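Local coordinates for protein mannan endo-1,4-beta-mannosidase (Mytilus edulis, PDB 2C0H) that hydrolyses beta-1,4-mannosidic linkages within the backbones of mannans, galactomannans and glucomannans, and leaves mannobiose and mannotriose uncut, at residues H18-G23 with S318-W323; H140-M145 with A210-V215. The protein carries 3 engineered substitutions. All blocks are in the same frame, centred on the assembly; numbering follows the deposited sequence.

Contact 1: H18-G23 with S318-W323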
loop_
_atom_site.group_PDB
_atom_site.type_symbol
_atom_site.label_atom_id
_atom_site.label_comp_id
_atom_site.label_asym_id
_atom_site.label_seq_id
_atom_site.Cartn_x
_atom_site.Cartn_y
_atom_site.Cartn_z
ATOM N N HIS A 18 12.749 13.584 -10.680
ATOM C CA HIS A 18 11.543 13.716 -9.830
ATOM C C HIS A 18 10.308 13.214 -10.589
ATOM O O HIS A 18 10.072 13.617 -11.731
ATOM C CB HIS A 18 11.382 15.186 -9.393
ATOM C CG HIS A 18 10.276 15.441 -8.420
ATOM N ND1 HIS A 18 9.718 16.693 -8.250
ATOM C CD2 HIS A 18 9.642 14.628 -7.543
ATOM C CE1 HIS A 18 8.782 16.632 -7.322
ATOM N NE2 HIS A 18 8.715 15.392 -6.874
ATOM N N ILE A 19 9.569 12.295 -9.969
ATOM C CA ILE A 19 8.317 11.741 -10.544
ATOM C C ILE A 19 7.158 11.826 -9.542
ATOM O O ILE A 19 7.342 12.066 -8.354
ATOM C CB ILE A 19 8.497 10.286 -11.070
ATOM C CG1 ILE A 19 8.798 9.302 -9.920
ATOM C CG2 ILE A 19 9.558 10.254 -12.189
ATOM C CD1 ILE A 19 7.542 8.729 -9.271
ATOM N N PHE A 20 5.951 11.621 -10.056
ATOM C CA PHE A 20 4.745 11.537 -9.259
ATOM C C PHE A 20 4.002 10.290 -9.702
ATOM O O PHE A 20 3.852 10.083 -10.919
ATOM C CB PHE A 20 3.871 12.765 -9.552
ATOM C CG PHE A 20 2.587 12.817 -8.765
ATOM C CD1 PHE A 20 2.524 13.382 -7.486
ATOM C CD2 PHE A 20 1.416 12.336 -9.335
ATOM C CE1 PHE A 20 1.319 13.454 -6.776
ATOM C CE2 PHE A 20 0.204 12.396 -8.624
ATOM C CZ PHE A 20 0.156 12.945 -7.356
ATOM N N LEU A 21 3.558 9.467 -8.742
ATOM C CA LEU A 21 2.788 8.255 -9.036
ATOM C C LEU A 21 1.304 8.565 -9.185
ATOM O O LEU A 21 0.677 8.992 -8.260
ATOM C CB LEU A 21 2.990 7.211 -7.943
ATOM C CG LEU A 21 4.426 6.705 -7.792
ATOM C CD1 LEU A 21 4.553 5.800 -6.568
ATOM C CD2 LEU A 21 4.885 5.992 -9.038
ATOM N N SER A 22 0.763 8.327 -10.371
ATOM C CA SER A 22 -0.640 8.628 -10.654
ATOM C C SER A 22 -1.317 7.368 -11.165
ATOM O O SER A 22 -0.855 6.771 -12.130
ATOM C CB SER A 22 -0.685 9.666 -11.757
ATOM O OG SER A 22 -2.031 9.950 -12.122
ATOM N N GLY A 23 -2.429 6.973 -10.576
ATOM C CA GLY A 23 -3.093 5.774 -11.063
ATOM C C GLY A 23 -4.254 5.344 -10.226
ATOM O O GLY A 23 -4.984 6.174 -9.704
ATOM N N SER A 318 3.344 12.745 -3.132
ATOM C CA SER A 318 4.155 12.065 -4.155
ATOM C C SER A 318 3.388 11.056 -5.013
ATOM O O SER A 318 3.930 10.435 -5.938
ATOM C CB SER A 318 5.372 11.384 -3.525
ATOM O OG SER A 318 6.318 12.341 -3.070
ATOM N N GLY A 319 2.092 10.929 -4.751
ATOM C CA GLY A 319 1.273 10.060 -5.553
ATOM C C GLY A 319 -0.182 10.161 -5.167
ATOM O O GLY A 319 -0.526 10.713 -4.117
ATOM N N ALA A 320 -1.020 9.641 -6.065
ATOM C CA ALA A 320 -2.461 9.600 -5.850
ATOM C C ALA A 320 -3.040 8.403 -6.617
ATOM O O ALA A 320 -2.874 8.291 -7.828
ATOM C CB ALA A 320 -3.072 10.904 -6.311
ATOM N N TRP A 321 -3.651 7.475 -5.881
ATOM C CA TRP A 321 -4.298 6.300 -6.440
ATOM C C TRP A 321 -5.782 6.285 -6.069
ATOM O O TRP A 321 -6.127 6.281 -4.910
ATOM C CB TRP A 321 -3.664 5.022 -5.910
ATOM C CG TRP A 321 -2.219 4.862 -6.249
ATOM C CD1 TRP A 321 -1.594 5.243 -7.400
ATOM C CD2 TRP A 321 -1.229 4.211 -5.447
ATOM N NE1 TRP A 321 -0.259 4.872 -7.360
ATOM C CE2 TRP A 321 -0.014 4.248 -6.166
ATOM C CE3 TRP A 321 -1.255 3.603 -4.196
ATOM C CZ2 TRP A 321 1.171 3.697 -5.663
ATOM C CZ3 TRP A 321 -0.062 3.058 -3.699
ATOM C CH2 TRP A 321 1.118 3.127 -4.426
ATOM N N THR A 322 -6.661 6.319 -7.067
ATOM C CA THR A 322 -8.078 6.277 -6.790
ATOM C C THR A 322 -8.547 4.883 -6.394
ATOM O O THR A 322 -7.922 3.887 -6.722
ATOM C CB THR A 322 -8.879 6.687 -8.019
ATOM O OG1 THR A 322 -8.484 5.899 -9.130
ATOM C CG2 THR A 322 -8.708 8.172 -8.311
ATOM N N TRP A 323 -9.677 4.832 -5.708
ATOM C CA TRP A 323 -10.322 3.591 -5.361
ATOM C C TRP A 323 -11.640 3.506 -6.126
ATOM O O TRP A 323 -12.489 4.391 -5.904
ATOM C CB TRP A 323 -10.637 3.576 -3.865
ATOM C CG TRP A 323 -11.337 2.330 -3.471
ATOM C CD1 TRP A 323 -12.692 2.122 -3.404
ATOM C CD2 TRP A 323 -10.719 1.084 -3.165
ATOM N NE1 TRP A 323 -12.938 0.818 -3.032
ATOM C CE2 TRP A 323 -11.742 0.162 -2.893
ATOM C CE3 TRP A 323 -9.389 0.657 -3.093
ATOM C CZ2 TRP A 323 -11.476 -1.164 -2.548
ATOM C CZ3 TRP A 323 -9.132 -0.659 -2.734
ATOM C CH2 TRP A 323 -10.164 -1.550 -2.482
HETATM O O HOH W 1 7.679 12.857 -5.575
#
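Leu-21, Gly-23, Ala-320 and Thr-322 join two parallel strands by a ladder of backbone hydrogen bonds. Leu-21 N donates to Ser-318 O at 3.0 Å, and Leu-21 O receives Ala-320 N at 2.8 Å. Gly-23 N then bonds Ala-320 O, and Gly-23 O takes Thr-322 N.

Phe-20 lies over the start of strand 319-322. Its CG is anti to the backbone N (chi1 -179°), which carries the ring across to Gly-319. Gly-319 CA sits over one face of the Phe-20 ring, 3.8 Å from the centroid, in a CH-pi contact. The rim atom Phe-20 CZ reaches Ala-320 CB at 4.0 Å. An alanine in place of Phe-20 would probably leave Gly-319 CA without its aromatic cover and open a gap beside Ala-320.

Leu-21 and Trp-321 run side by side, with Leu-21 CD1 4.1 Å from Trp-321 CZ2. Gly-23 N lies at the indole edge, in its plane. Trp-321 NE1 is hydrogen-bonded to Ser-61 OG, which probably limits the turning of the indole. A water bridges His-18 NE2, Ile-19 O and Ser-318 OG.

Helix 305-314 packs on Phe-20 and Ala-320. The pairing joins the first and last parallel strands, closing the TIM barrel characteristic of glycosyl hydrolase family 5.

Contact 2: H140-M145 with A210-V215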
loop_
_atom_site.group_PDB
_atom_site.type_symbol
_atom_site.label_atom_id
_atom_site.label_comp_id
_atom_site.label_asym_id
_atom_site.label_seq_id
_atom_site.Cartn_x
_atom_site.Cartn_y
_atom_site.Cartn_z
ATOM N N HIS A 140 9.761 -18.824 3.723
ATOM C CA HIS A 140 9.242 -19.743 2.719
ATOM C C HIS A 140 8.418 -19.113 1.590
ATOM O O HIS A 140 8.164 -19.763 0.582
ATOM C CB HIS A 140 8.431 -20.848 3.403
ATOM C CG HIS A 140 9.254 -21.722 4.289
ATOM N ND1 HIS A 140 10.297 -22.488 3.809
ATOM C CD2 HIS A 140 9.210 -21.934 5.623
ATOM C CE1 HIS A 140 10.857 -23.137 4.817
ATOM N NE2 HIS A 140 10.222 -22.811 5.928
ATOM N N ALA A 141 8.012 -17.862 1.757
ATOM C CA ALA A 141 7.169 -17.181 0.766
ATOM C C ALA A 141 7.662 -15.781 0.404
ATOM O O ALA A 141 7.898 -15.500 -0.772
ATOM C CB ALA A 141 5.724 -17.126 1.250
ATOM N N LEU A 142 7.826 -14.903 1.383
ATOM C CA LEU A 142 8.115 -13.499 1.087
ATOM C C LEU A 142 9.503 -13.322 0.461
ATOM O O LEU A 142 9.639 -12.693 -0.576
ATOM C CB LEU A 142 7.946 -12.626 2.327
ATOM C CG LEU A 142 8.146 -11.120 2.136
ATOM C CD1 LEU A 142 7.279 -10.606 0.957
ATOM C CD2 LEU A 142 7.851 -10.382 3.404
ATOM N N LYS A 143 10.534 -13.887 1.070
ATOM C CA LYS A 143 11.872 -13.743 0.500
ATOM C C LYS A 143 12.000 -14.339 -0.919
ATOM O O LYS A 143 12.521 -13.671 -1.820
ATOM C CB LYS A 143 12.948 -14.266 1.468
ATOM C CG LYS A 143 13.210 -13.336 2.608
ATOM C CD LYS A 143 14.398 -13.779 3.452
ATOM C CE LYS A 143 14.747 -12.752 4.474
ATOM N NZ LYS A 143 15.873 -13.226 5.358
ATOM N N PRO A 144 11.547 -15.590 -1.138
ATOM C CA PRO A 144 11.552 -16.165 -2.492
ATOM C C PRO A 144 10.865 -15.288 -3.544
ATOM O O PRO A 144 11.385 -15.119 -4.643
ATOM C CB PRO A 144 10.818 -17.501 -2.302
ATOM C CG PRO A 144 11.101 -17.861 -0.894
ATOM C CD PRO A 144 11.114 -16.576 -0.132
ATOM N N MET A 145 9.723 -14.713 -3.183
ATOM C CA MET A 145 8.959 -13.880 -4.088
ATOM C C MET A 145 9.703 -12.583 -4.414
ATOM O O MET A 145 9.858 -12.222 -5.588
ATOM C CB MET A 145 7.604 -13.574 -3.459
ATOM C CG MET A 145 6.596 -12.972 -4.355
ATOM S SD MET A 145 4.964 -13.228 -3.594
ATOM C CE MET A 145 5.231 -12.584 -1.942
ATOM N N ALA A 210 11.911 -5.479 6.835
ATOM C CA ALA A 210 13.307 -5.896 6.905
ATOM C C ALA A 210 13.612 -7.074 5.970
ATOM O O ALA A 210 14.662 -7.099 5.312
ATOM C CB ALA A 210 13.674 -6.222 8.350
ATOM N N ALA A 211 12.686 -8.027 5.878
ATOM C CA ALA A 211 12.850 -9.197 5.030
ATOM C C ALA A 211 12.963 -8.846 3.541
ATOM O O ALA A 211 13.823 -9.333 2.839
ATOM C CB ALA A 211 11.700 -10.155 5.269
ATOM N N ILE A 212 12.094 -7.968 3.065
ATOM C CA ILE A 212 12.099 -7.566 1.671
ATOM C C ILE A 212 13.411 -6.863 1.358
ATOM O O ILE A 212 14.020 -7.127 0.332
ATOM C CB ILE A 212 10.905 -6.632 1.363
ATOM C CG1 ILE A 212 9.600 -7.423 1.500
ATOM C CG2 ILE A 212 11.062 -6.024 -0.042
ATOM C CD1 ILE A 212 8.374 -6.560 1.581
ATOM N N LYS A 213 13.851 -6.004 2.265
ATOM C CA LYS A 213 15.063 -5.218 2.023
ATOM C C LYS A 213 16.329 -6.047 2.190
ATOM O O LYS A 213 17.390 -5.634 1.742
ATOM C CB LYS A 213 15.102 -3.995 2.929
ATOM C CG LYS A 213 14.070 -2.943 2.550
ATOM C CD LYS A 213 14.086 -1.805 3.536
ATOM C CE LYS A 213 13.301 -0.617 3.039
ATOM N NZ LYS A 213 13.627 0.587 3.854
ATOM N N GLU A 214 16.227 -7.211 2.816
ATOM C CA GLU A 214 17.377 -8.127 2.891
ATOM C C GLU A 214 17.712 -8.754 1.538
ATOM O O GLU A 214 18.894 -8.930 1.212
ATOM C CB GLU A 214 17.121 -9.216 3.930
ATOM C CG GLU A 214 18.337 -10.059 4.267
ATOM C CD GLU A 214 18.118 -10.944 5.481
ATOM O OE1 GLU A 214 19.078 -11.653 5.869
ATOM O OE2 GLU A 214 16.999 -10.933 6.054
ATOM N N VAL A 215 16.691 -9.106 0.757
ATOM C CA VAL A 215 16.880 -9.748 -0.550
ATOM C C VAL A 215 16.784 -8.771 -1.731
ATOM O O VAL A 215 17.302 -9.057 -2.810
ATOM C CB VAL A 215 15.892 -10.930 -0.771
ATOM C CG1 VAL A 215 16.129 -12.008 0.285
ATOM C CG2 VAL A 215 14.437 -10.467 -0.748
#
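Leu-142 meets Ile-212 at about a right angle. Its CG is anti to the backbone N (chi1 -177°), which brings the branched end to the neighbouring helix. Leu-142 CD2 touches Ile-212 CG1 at 3.9 Å. The same methyl, Leu-142 CD2, lies 4.3 Å from Ala-211 CB. On the barrel side, Ile-212 also packs on Trp-158 and Ile-160 of strand 155-162.

Lys-143 follows and spans the gap between the helices. Its chain is extended beyond CG and passes over Val-215 and Ala-211. Lys-143 CG lies 4.0 Å from Val-215 CG1, and Lys-143 CE lies 4.1 Å from Ala-211 CB. At the tip, Lys-143 NZ forms a salt bridge with Glu-214 OE2 at 2.6 Å. The ammonium group of Lys-143 approaches from above the Glu-214 carboxylate plane, 69° out of it. Glu-214 is exposed, so solvent probably weakens the attraction between the charges. The backbone takes part as well: Lys-143 O is 3.9 Å from Val-215 CG2.

The inner part of the interface is therefore apolar and the outer part is charged. The axes of the two short segments are 9.0 Å apart and cross at -37°. This is side-by-side packing of helices 131-149 and 198-215, neighbours in the helical layer outside a TIM barrel.

Overall arrangement
Contact 1 belongs to the parallel barrel sheet and contact 2 to the helices around it. Their centres are 25 Å apart and their nearest atoms about 14 Å apart, so they do not touch. Along the chain the order is 18-23, 140-145, 210-215, 318-323. Contact 2 thus falls within the long span whose ends contact 1 brings together. Strand 155-162 lies between the two helices of contact 2 in sequence and pairs with strands 106-113 and 221-225 in the same sheet. Contact 1 lies near the probable nucleophile Glu-294 and includes the probable substrate-binding Trp-323. Contact 2 lies away from the active site and the substrate-binding residues and joins helices of the outer layer.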